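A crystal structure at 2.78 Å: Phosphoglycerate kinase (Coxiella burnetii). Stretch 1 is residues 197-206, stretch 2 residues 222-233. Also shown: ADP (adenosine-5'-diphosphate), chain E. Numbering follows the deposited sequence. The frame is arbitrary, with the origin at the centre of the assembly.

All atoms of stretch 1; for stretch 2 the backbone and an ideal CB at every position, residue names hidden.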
ATOM      1  N   VAL A 197      16.865   5.433   3.891  1.00 28.49           N
ATOM      2  CA  VAL A 197      16.867   5.689   2.443  1.00 26.84           C
ATOM      3  C   VAL A 197      15.513   5.383   1.816  1.00 25.60           C
ATOM      4  O   VAL A 197      14.880   4.387   2.142  1.00 26.10           O
ATOM      5  CB  VAL A 197      17.927   4.845   1.727  1.00 26.88           C
ATOM      6  CG1 VAL A 197      17.874   5.098   0.237  1.00 25.74           C
ATOM      7  CG2 VAL A 197      19.296   5.167   2.259  1.00 28.11           C
ATOM      8  N   ALA A 198      15.073   6.234   0.903  1.00 24.54           N
ATOM      9  CA  ALA A 198      13.783   6.061   0.255  1.00 23.72           C
ATOM     10  C   ALA A 198      13.991   6.047  -1.241  1.00 22.86           C
ATOM     11  O   ALA A 198      14.447   7.037  -1.803  1.00 23.25           O
ATOM     12  CB  ALA A 198      12.855   7.189   0.647  1.00 23.56           C
ATOM     13  N   VAL A 199      13.663   4.929  -1.879  1.00 22.82           N
ATOM     14  CA  VAL A 199      13.676   4.801  -3.345  1.00 22.02           C
ATOM     15  C   VAL A 199      12.263   4.993  -3.880  1.00 21.77           C
ATOM     16  O   VAL A 199      11.330   4.352  -3.409  1.00 22.20           O
ATOM     17  CB  VAL A 199      14.169   3.403  -3.759  1.00 22.66           C
ATOM     18  CG1 VAL A 199      14.298   3.285  -5.258  1.00 20.73           C
ATOM     19  CG2 VAL A 199      15.491   3.092  -3.057  1.00 23.75           C
ATOM     20  N   VAL A 200      12.100   5.870  -4.860  1.00 21.30           N
ATOM     21  CA  VAL A 200      10.767   6.214  -5.371  1.00 21.20           C
ATOM     22  C   VAL A 200      10.803   6.231  -6.899  1.00 20.95           C
ATOM     23  O   VAL A 200      11.483   7.068  -7.500  1.00 20.62           O
ATOM     24  CB  VAL A 200      10.305   7.585  -4.823  1.00 21.29           C
ATOM     25  CG1 VAL A 200       9.055   8.103  -5.576  1.00 20.87           C
ATOM     26  CG2 VAL A 200      10.074   7.488  -3.320  1.00 20.94           C
ATOM     27  N   GLY A 201      10.091   5.286  -7.510  1.00 21.27           N
ATOM     28  CA  GLY A 201      10.088   5.110  -8.954  1.00 21.10           C
ATOM     29  C   GLY A 201       8.680   5.062  -9.510  1.00 21.64           C
ATOM     30  O   GLY A 201       7.705   4.922  -8.776  1.00 22.33           O
ATOM     31  N   GLY A 202       8.564   5.207 -10.820  1.00 21.66           N
ATOM     32  CA  GLY A 202       7.256   5.247 -11.431  1.00 22.11           C
ATOM     33  C   GLY A 202       7.189   6.055 -12.699  1.00 21.94           C
ATOM     34  O   GLY A 202       8.187   6.638 -13.139  1.00 21.79           O
ATOM     35  N   SER A 203       5.988   6.106 -13.261  1.00 22.33           N
ATOM     36  CA  SER A 203       5.785   6.695 -14.563  1.00 22.68           C
ATOM     37  C   SER A 203       5.797   8.221 -14.467  1.00 21.95           C
ATOM     38  O   SER A 203       6.172   8.898 -15.421  1.00 21.91           O
ATOM     39  CB  SER A 203       4.456   6.200 -15.154  1.00 24.04           C
ATOM     40  OG  SER A 203       4.070   4.929 -14.597  1.00 26.08           O
ATOM     41  N   LYS A 204       5.402   8.749 -13.310  1.00 21.46           N
ATOM     42  CA  LYS A 204       5.001  10.142 -13.198  1.00 21.56           C
ATOM     43  C   LYS A 204       5.448  10.753 -11.890  1.00 21.40           C
ATOM     44  O   LYS A 204       5.199  10.170 -10.828  1.00 21.78           O
ATOM     45  CB  LYS A 204       3.472  10.249 -13.228  1.00 22.82           C
ATOM     46  CG  LYS A 204       2.801   9.844 -14.525  1.00 23.19           C
ATOM     47  CD  LYS A 204       1.299   9.746 -14.359  1.00 23.77           C
ATOM     48  CE  LYS A 204       0.647   9.279 -15.643  1.00 23.82           C
ATOM     49  NZ  LYS A 204      -0.738   8.856 -15.405  1.00 25.69           N
ATOM     50  N   VAL A 205       6.078  11.931 -11.980  1.00 21.17           N
ATOM     51  CA  VAL A 205       6.322  12.830 -10.826  1.00 21.30           C
ATOM     52  C   VAL A 205       5.021  13.210 -10.145  1.00 22.15           C
ATOM     53  O   VAL A 205       4.930  13.215  -8.922  1.00 22.36           O
ATOM     54  CB  VAL A 205       6.975  14.173 -11.271  1.00 21.32           C
ATOM     55  CG1 VAL A 205       6.911  15.229 -10.147  1.00 22.20           C
ATOM     56  CG2 VAL A 205       8.383  13.952 -11.721  1.00 20.19           C
ATOM     57  N   SER A 206       4.031  13.520 -10.977  1.00 22.90           N
ATOM     58  CA  SER A 206       2.764  14.117 -10.562  1.00 24.35           C
ATOM     59  C   SER A 206       1.915  13.223  -9.681  1.00 24.97           C
ATOM     60  O   SER A 206       1.016  13.698  -9.023  1.00 26.26           O
ATOM     61  CB  SER A 206       1.955  14.477 -11.800  1.00 25.07           C
ATOM     62  OG  SER A 206       1.637  13.319 -12.543  1.00 24.81           O
ATOM     63  N   UNK A 222      17.773  10.040  -0.878  1.00 24.72           N
ATOM     64  CA  UNK A 222      16.548   9.764  -1.657  1.00 23.63           C
ATOM     65  C   UNK A 222      16.897   9.461  -3.105  1.00 22.58           C
ATOM     66  O   UNK A 222      17.728  10.140  -3.705  1.00 22.77           O
ATOM     67  CB  UNK A 222      15.581  10.948  -1.590  1.00 23.63           C
ATOM     68  N   UNK A 223      16.259   8.439  -3.666  1.00 21.82           N
ATOM     69  CA  UNK A 223      16.562   7.971  -5.019  1.00 21.01           C
ATOM     70  C   UNK A 223      15.308   7.934  -5.870  1.00 20.14           C
ATOM     71  O   UNK A 223      14.351   7.226  -5.562  1.00 20.33           O
ATOM     72  CB  UNK A 223      17.210   6.585  -4.979  1.00 21.01           C
ATOM     73  N   UNK A 224      15.313   8.694  -6.952  1.00 19.73           N
ATOM     74  CA  UNK A 224      14.204   8.673  -7.891  1.00 19.06           C
ATOM     75  C   UNK A 224      14.574   7.763  -9.061  1.00 19.27           C
ATOM     76  O   UNK A 224      15.734   7.726  -9.474  1.00 19.28           O
ATOM     77  CB  UNK A 224      13.864  10.084  -8.375  1.00 19.06           C
ATOM     78  N   UNK A 225      13.571   7.049  -9.584  1.00 19.49           N
ATOM     79  CA  UNK A 225      13.725   6.163 -10.735  1.00 19.76           C
ATOM     80  C   UNK A 225      12.613   6.309 -11.762  1.00 19.90           C
ATOM     81  O   UNK A 225      11.518   6.799 -11.450  1.00 19.79           O
ATOM     82  CB  UNK A 225      13.787   4.709 -10.262  1.00 19.76           C
ATOM     83  N   UNK A 226      12.911   5.888 -12.997  1.00 20.30           N
ATOM     84  CA  UNK A 226      11.957   5.915 -14.115  1.00 19.97           C
ATOM     85  C   UNK A 226      11.554   7.301 -14.595  1.00 19.64           C
ATOM     86  O   UNK A 226      12.344   8.261 -14.541  1.00 18.94           O
ATOM     87  CB  UNK A 226      10.691   5.157 -13.711  1.00 19.97           C
ATOM     88  N   UNK A 227      10.305   7.397 -15.062  1.00 19.97           N
ATOM     89  CA  UNK A 227       9.695   8.663 -15.445  1.00 19.80           C
ATOM     90  C   UNK A 227      10.109   9.771 -14.506  1.00 19.70           C
ATOM     91  O   UNK A 227      10.604  10.815 -14.949  1.00 20.11           O
ATOM     92  CB  UNK A 227       8.170   8.541 -15.471  1.00 19.80           C
ATOM     93  N   UNK A 228       9.917   9.531 -13.206  1.00 19.54           N
ATOM     94  CA  UNK A 228      10.334  10.472 -12.154  1.00 19.54           C
ATOM     95  C   UNK A 228      11.773  10.935 -12.397  1.00 19.48           C
ATOM     96  O   UNK A 228      12.027  12.123 -12.550  1.00 19.91           O
ATOM     97  CB  UNK A 228      10.212   9.826 -10.772  1.00 19.54           C
ATOM     98  N   UNK A 229      12.708   9.993 -12.469  1.00 19.36           N
ATOM     99  CA  UNK A 229      14.115  10.352 -12.648  1.00 19.20           C
ATOM    100  C   UNK A 229      14.314  11.077 -13.967  1.00 18.96           C
ATOM    101  O   UNK A 229      15.029  12.074 -14.034  1.00 19.25           O
ATOM    102  CB  UNK A 229      15.004   9.108 -12.590  1.00 19.20           C
ATOM    103  N   UNK A 230      13.670  10.584 -15.013  1.00 18.58           N
ATOM    104  CA  UNK A 230      13.753  11.247 -16.311  1.00 18.94           C
ATOM    105  C   UNK A 230      13.267  12.716 -16.250  1.00 18.48           C
ATOM    106  O   UNK A 230      13.851  13.599 -16.869  1.00 17.64           O
ATOM    107  CB  UNK A 230      12.930  10.466 -17.338  1.00 18.94           C
ATOM    108  N   UNK A 231      12.213  12.969 -15.486  1.00 18.53           N
ATOM    109  CA  UNK A 231      11.756  14.346 -15.272  1.00 19.41           C
ATOM    110  C   UNK A 231      12.817  15.171 -14.549  1.00 19.13           C
ATOM    111  O   UNK A 231      13.066  16.311 -14.915  1.00 19.43           O
ATOM    112  CB  UNK A 231      10.451  14.357 -14.474  1.00 19.41           C
ATOM    113  N   UNK A 232      13.444  14.597 -13.530  1.00 18.73           N
ATOM    114  CA  UNK A 232      14.434  15.330 -12.740  1.00 19.31           C
ATOM    115  C   UNK A 232      15.687  15.667 -13.551  1.00 19.85           C
ATOM    116  O   UNK A 232      16.187  16.803 -13.513  1.00 20.40           O
ATOM    117  CB  UNK A 232      14.823  14.515 -11.505  1.00 19.31           C
ATOM    118  N   UNK A 233      16.177  14.673 -14.283  1.00 19.52           N
ATOM    119  CA  UNK A 233      17.291  14.856 -15.192  1.00 20.05           C
ATOM    120  C   UNK A 233      17.044  15.983 -16.221  1.00 20.78           C
ATOM    121  O   UNK A 233      17.979  16.661 -16.659  1.00 21.79           O
ATOM    122  CB  UNK A 233      17.573  13.539 -15.917  1.00 20.05           C
TER
HETATM  123  PB  ADP E 402       4.349   1.036  -8.353  1.00 64.95           P
HETATM  124  O1B ADP E 402       5.273  -0.134  -8.123  1.00 64.55           O
HETATM  125  O2B ADP E 402       3.001   0.634  -8.915  1.00 64.53           O
HETATM  126  O3B ADP E 402       4.285   2.011  -7.201  1.00 64.85           O
HETATM  127  PA  ADP E 402       4.483   3.124 -10.317  1.00 66.55           P
HETATM  128  O1A ADP E 402       2.980   2.995 -10.369  1.00 67.34           O
HETATM  129  O2A ADP E 402       5.058   4.388  -9.734  1.00 67.07           O
HETATM  130  O3A ADP E 402       5.116   1.867  -9.514  1.00 65.49           O
HETATM  131  O5' ADP E 402       5.000   2.951 -11.844  1.00 66.67           O
HETATM  132  C5' ADP E 402       5.794   1.837 -12.273  1.00 66.13           C
HETATM  133  C4' ADP E 402       5.520   1.510 -13.734  1.00 66.00           C
HETATM  134  O4' ADP E 402       6.091   2.528 -14.564  1.00 66.11           O
HETATM  135  C3' ADP E 402       6.127   0.166 -14.145  1.00 65.94           C
HETATM  136  O3' ADP E 402       5.111  -0.732 -14.617  1.00 65.17           O
HETATM  137  C2' ADP E 402       7.165   0.501 -15.211  1.00 65.91           C
HETATM  138  O2' ADP E 402       7.102  -0.366 -16.347  1.00 65.35           O
HETATM  139  C1' ADP E 402       6.889   1.952 -15.609  1.00 66.02           C
HETATM  140  N9  ADP E 402       8.164   2.707 -15.844  1.00 65.91           N
HETATM  141  C8  ADP E 402       9.154   2.928 -14.946  1.00 65.24           C
HETATM  142  N7  ADP E 402      10.162   3.638 -15.517  1.00 65.17           N
HETATM  143  C5  ADP E 402       9.828   3.889 -16.800  1.00 64.82           C
HETATM  144  C6  ADP E 402      10.436   4.590 -17.958  1.00 64.00           C
HETATM  145  N6  ADP E 402      11.649   5.192 -17.870  1.00 63.31           N
HETATM  146  N1  ADP E 402       9.728   4.612 -19.116  1.00 64.63           N
HETATM  147  C2  ADP E 402       8.515   4.025 -19.257  1.00 64.66           C
HETATM  148  N3  ADP E 402       7.912   3.371 -18.245  1.00 65.14           N
HETATM  149  C4  ADP E 402       8.505   3.269 -17.017  1.00 65.54           C

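Positions 222 to 226 run parallel to the strand that passes through Val197 to Val200, and 227 starts a helix that crosses the strand direction almost at right angles.

At position 222 the CB lies on the sheet face that carries Ala198 and Val200. The small Ala198 leaves room beside it, so a branched aliphatic side chain of some length would suit. The residue is Leu222, whose CD1 turns back to lie 3.6 Å from Ala198 CB.

Position 223 lies on the other face, beside Val199, where a beta-branched or other apolar residue fits an extended backbone. Its amide donates to Ala198 O (N to O 3.0 Å), and its carbonyl accepts from Val200 N (O to N 2.7 Å), bonds available to almost any residue. It is Ile223, with CG2 4.0 Å from Val199 CG1.

Position 224 returns to the face of Val200. Its CA-H points at Val200 O, with CA to O 3.2 Å, and its extended angles again favour a beta-branched apolar residue, though several would serve. Val224 occupies it, and stretch 1 covers little of the residue.

At position 225 the amide donates to Val200 O (N to O 3.0 Å). An ideal CB would lie 3.9 Å from Gly201 CA, which is no clash, and phi is negative, so stretch 1 would tolerate a small residue. The deposited one is Gly225; its O accepts a weak bond from Gly202 N at 3.4 Å.

Position 226 is far more restrictive. Phi is +67°, which by itself favours glycine, and an ideal CB would sit 3.0 Å from Gly202 O and 2.4 Å from ADP N7. Gly226 answers all three constraints; it is the helix N-cap, and its CA approaches ADP N7 to 3.2 Å.

Position 227 has ordinary helical angles, but its CB would point toward stretch 1 and come within 2.0 Å of Ser203 O. Only glycine fits this backbone: Gly227 brings its CA to 3.5 Å from that same Ser203 O.

At position 228 the CB points sideways, yet a long apolar side chain could reach the space bordered by Val200, Gly202 and Val205. Leucine, isoleucine or methionine would be plausible. Ile228 places CD1 3.6 Å from Val200 CG1 and CG1 3.6 Å from Lys204 O, while its N donates weakly to Gly202 O at 3.4 Å.

Positions 229 and 230 make no contact with stretch 1, which therefore does not choose between residues. They are Ala229 and Asn230; OD1 of Asn230 lies 3.2 Å from ADP N6.

Position 231 points toward Val205, with its ideal CB a tight 3.5 Å from Val205 CG2, so a compact residue is preferred. Thr231 packs its CB 3.4 Å from that CG2, and its OG1 donates back to Gly227 O at 3.1 Å.

Position 232 points sideways, and a large apolar group could reach Val205. Phe232 does, with CE2 4.5 Å from Val205 CG2. Position 233 is out of reach and unconstrained by stretch 1; it is Leu233.

Stretch 2 222-233: LIVGGGIANTFL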
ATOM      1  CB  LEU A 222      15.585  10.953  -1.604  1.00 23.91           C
ATOM      2  CG  LEU A 222      14.241  10.819  -2.343  1.00 23.71           C
ATOM      3  CD1 LEU A 222      13.278   9.965  -1.552  1.00 23.56           C
ATOM      4  CD2 LEU A 222      13.628  12.187  -2.625  1.00 24.29           C
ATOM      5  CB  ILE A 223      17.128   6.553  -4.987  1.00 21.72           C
ATOM      6  CG1 ILE A 223      18.553   6.553  -4.442  1.00 22.99           C
ATOM      7  CG2 ILE A 223      17.130   5.943  -6.395  1.00 21.03           C
ATOM      8  CD1 ILE A 223      19.104   5.163  -4.227  1.00 24.37           C
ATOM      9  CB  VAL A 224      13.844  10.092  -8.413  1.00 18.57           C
ATOM     10  CG1 VAL A 224      13.523  11.016  -7.269  1.00 18.66           C
ATOM     11  CG2 VAL A 224      14.965  10.664  -9.253  1.00 18.31           C
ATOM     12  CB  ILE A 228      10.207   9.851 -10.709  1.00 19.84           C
ATOM     13  CG1 ILE A 228       8.739   9.541 -10.368  1.00 20.29           C
ATOM     14  CG2 ILE A 228      10.762  10.786  -9.645  1.00 18.87           C
ATOM     15  CD1 ILE A 228       8.570   8.693  -9.127  1.00 20.23           C
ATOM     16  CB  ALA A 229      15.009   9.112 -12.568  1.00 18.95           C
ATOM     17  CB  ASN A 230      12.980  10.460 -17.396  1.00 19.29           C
ATOM     18  CG  ASN A 230      13.515   9.034 -17.611  1.00 19.62           C
ATOM     19  OD1 ASN A 230      12.777   8.130 -18.040  1.00 21.17           O
ATOM     20  ND2 ASN A 230      14.781   8.828 -17.316  1.00 18.37           N
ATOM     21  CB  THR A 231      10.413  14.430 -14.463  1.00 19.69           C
ATOM     22  OG1 THR A 231       9.388  13.664 -15.116  1.00 20.77           O
ATOM     23  CG2 THR A 231       9.940  15.862 -14.353  1.00 20.53           C
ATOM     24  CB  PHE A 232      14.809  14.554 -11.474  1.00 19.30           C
ATOM     25  CG  PHE A 232      13.876  14.790 -10.315  1.00 18.43           C
ATOM     26  CD1 PHE A 232      14.100  15.833  -9.444  1.00 19.34           C
ATOM     27  CD2 PHE A 232      12.806  13.962 -10.099  1.00 17.34           C
ATOM     28  CE1 PHE A 232      13.265  16.059  -8.376  1.00 20.23           C
ATOM     29  CE2 PHE A 232      11.964  14.172  -9.050  1.00 18.31           C
ATOM     30  CZ  PHE A 232      12.191  15.233  -8.176  1.00 20.22           C
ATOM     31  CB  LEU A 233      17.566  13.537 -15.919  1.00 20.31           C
ATOM     32  CG  LEU A 233      18.158  12.311 -15.191  1.00 19.64           C
ATOM     33  CD1 LEU A 233      18.357  11.146 -16.165  1.00 18.68           C
ATOM     34  CD2 LEU A 233      19.483  12.646 -14.536  1.00 18.77           C
TER
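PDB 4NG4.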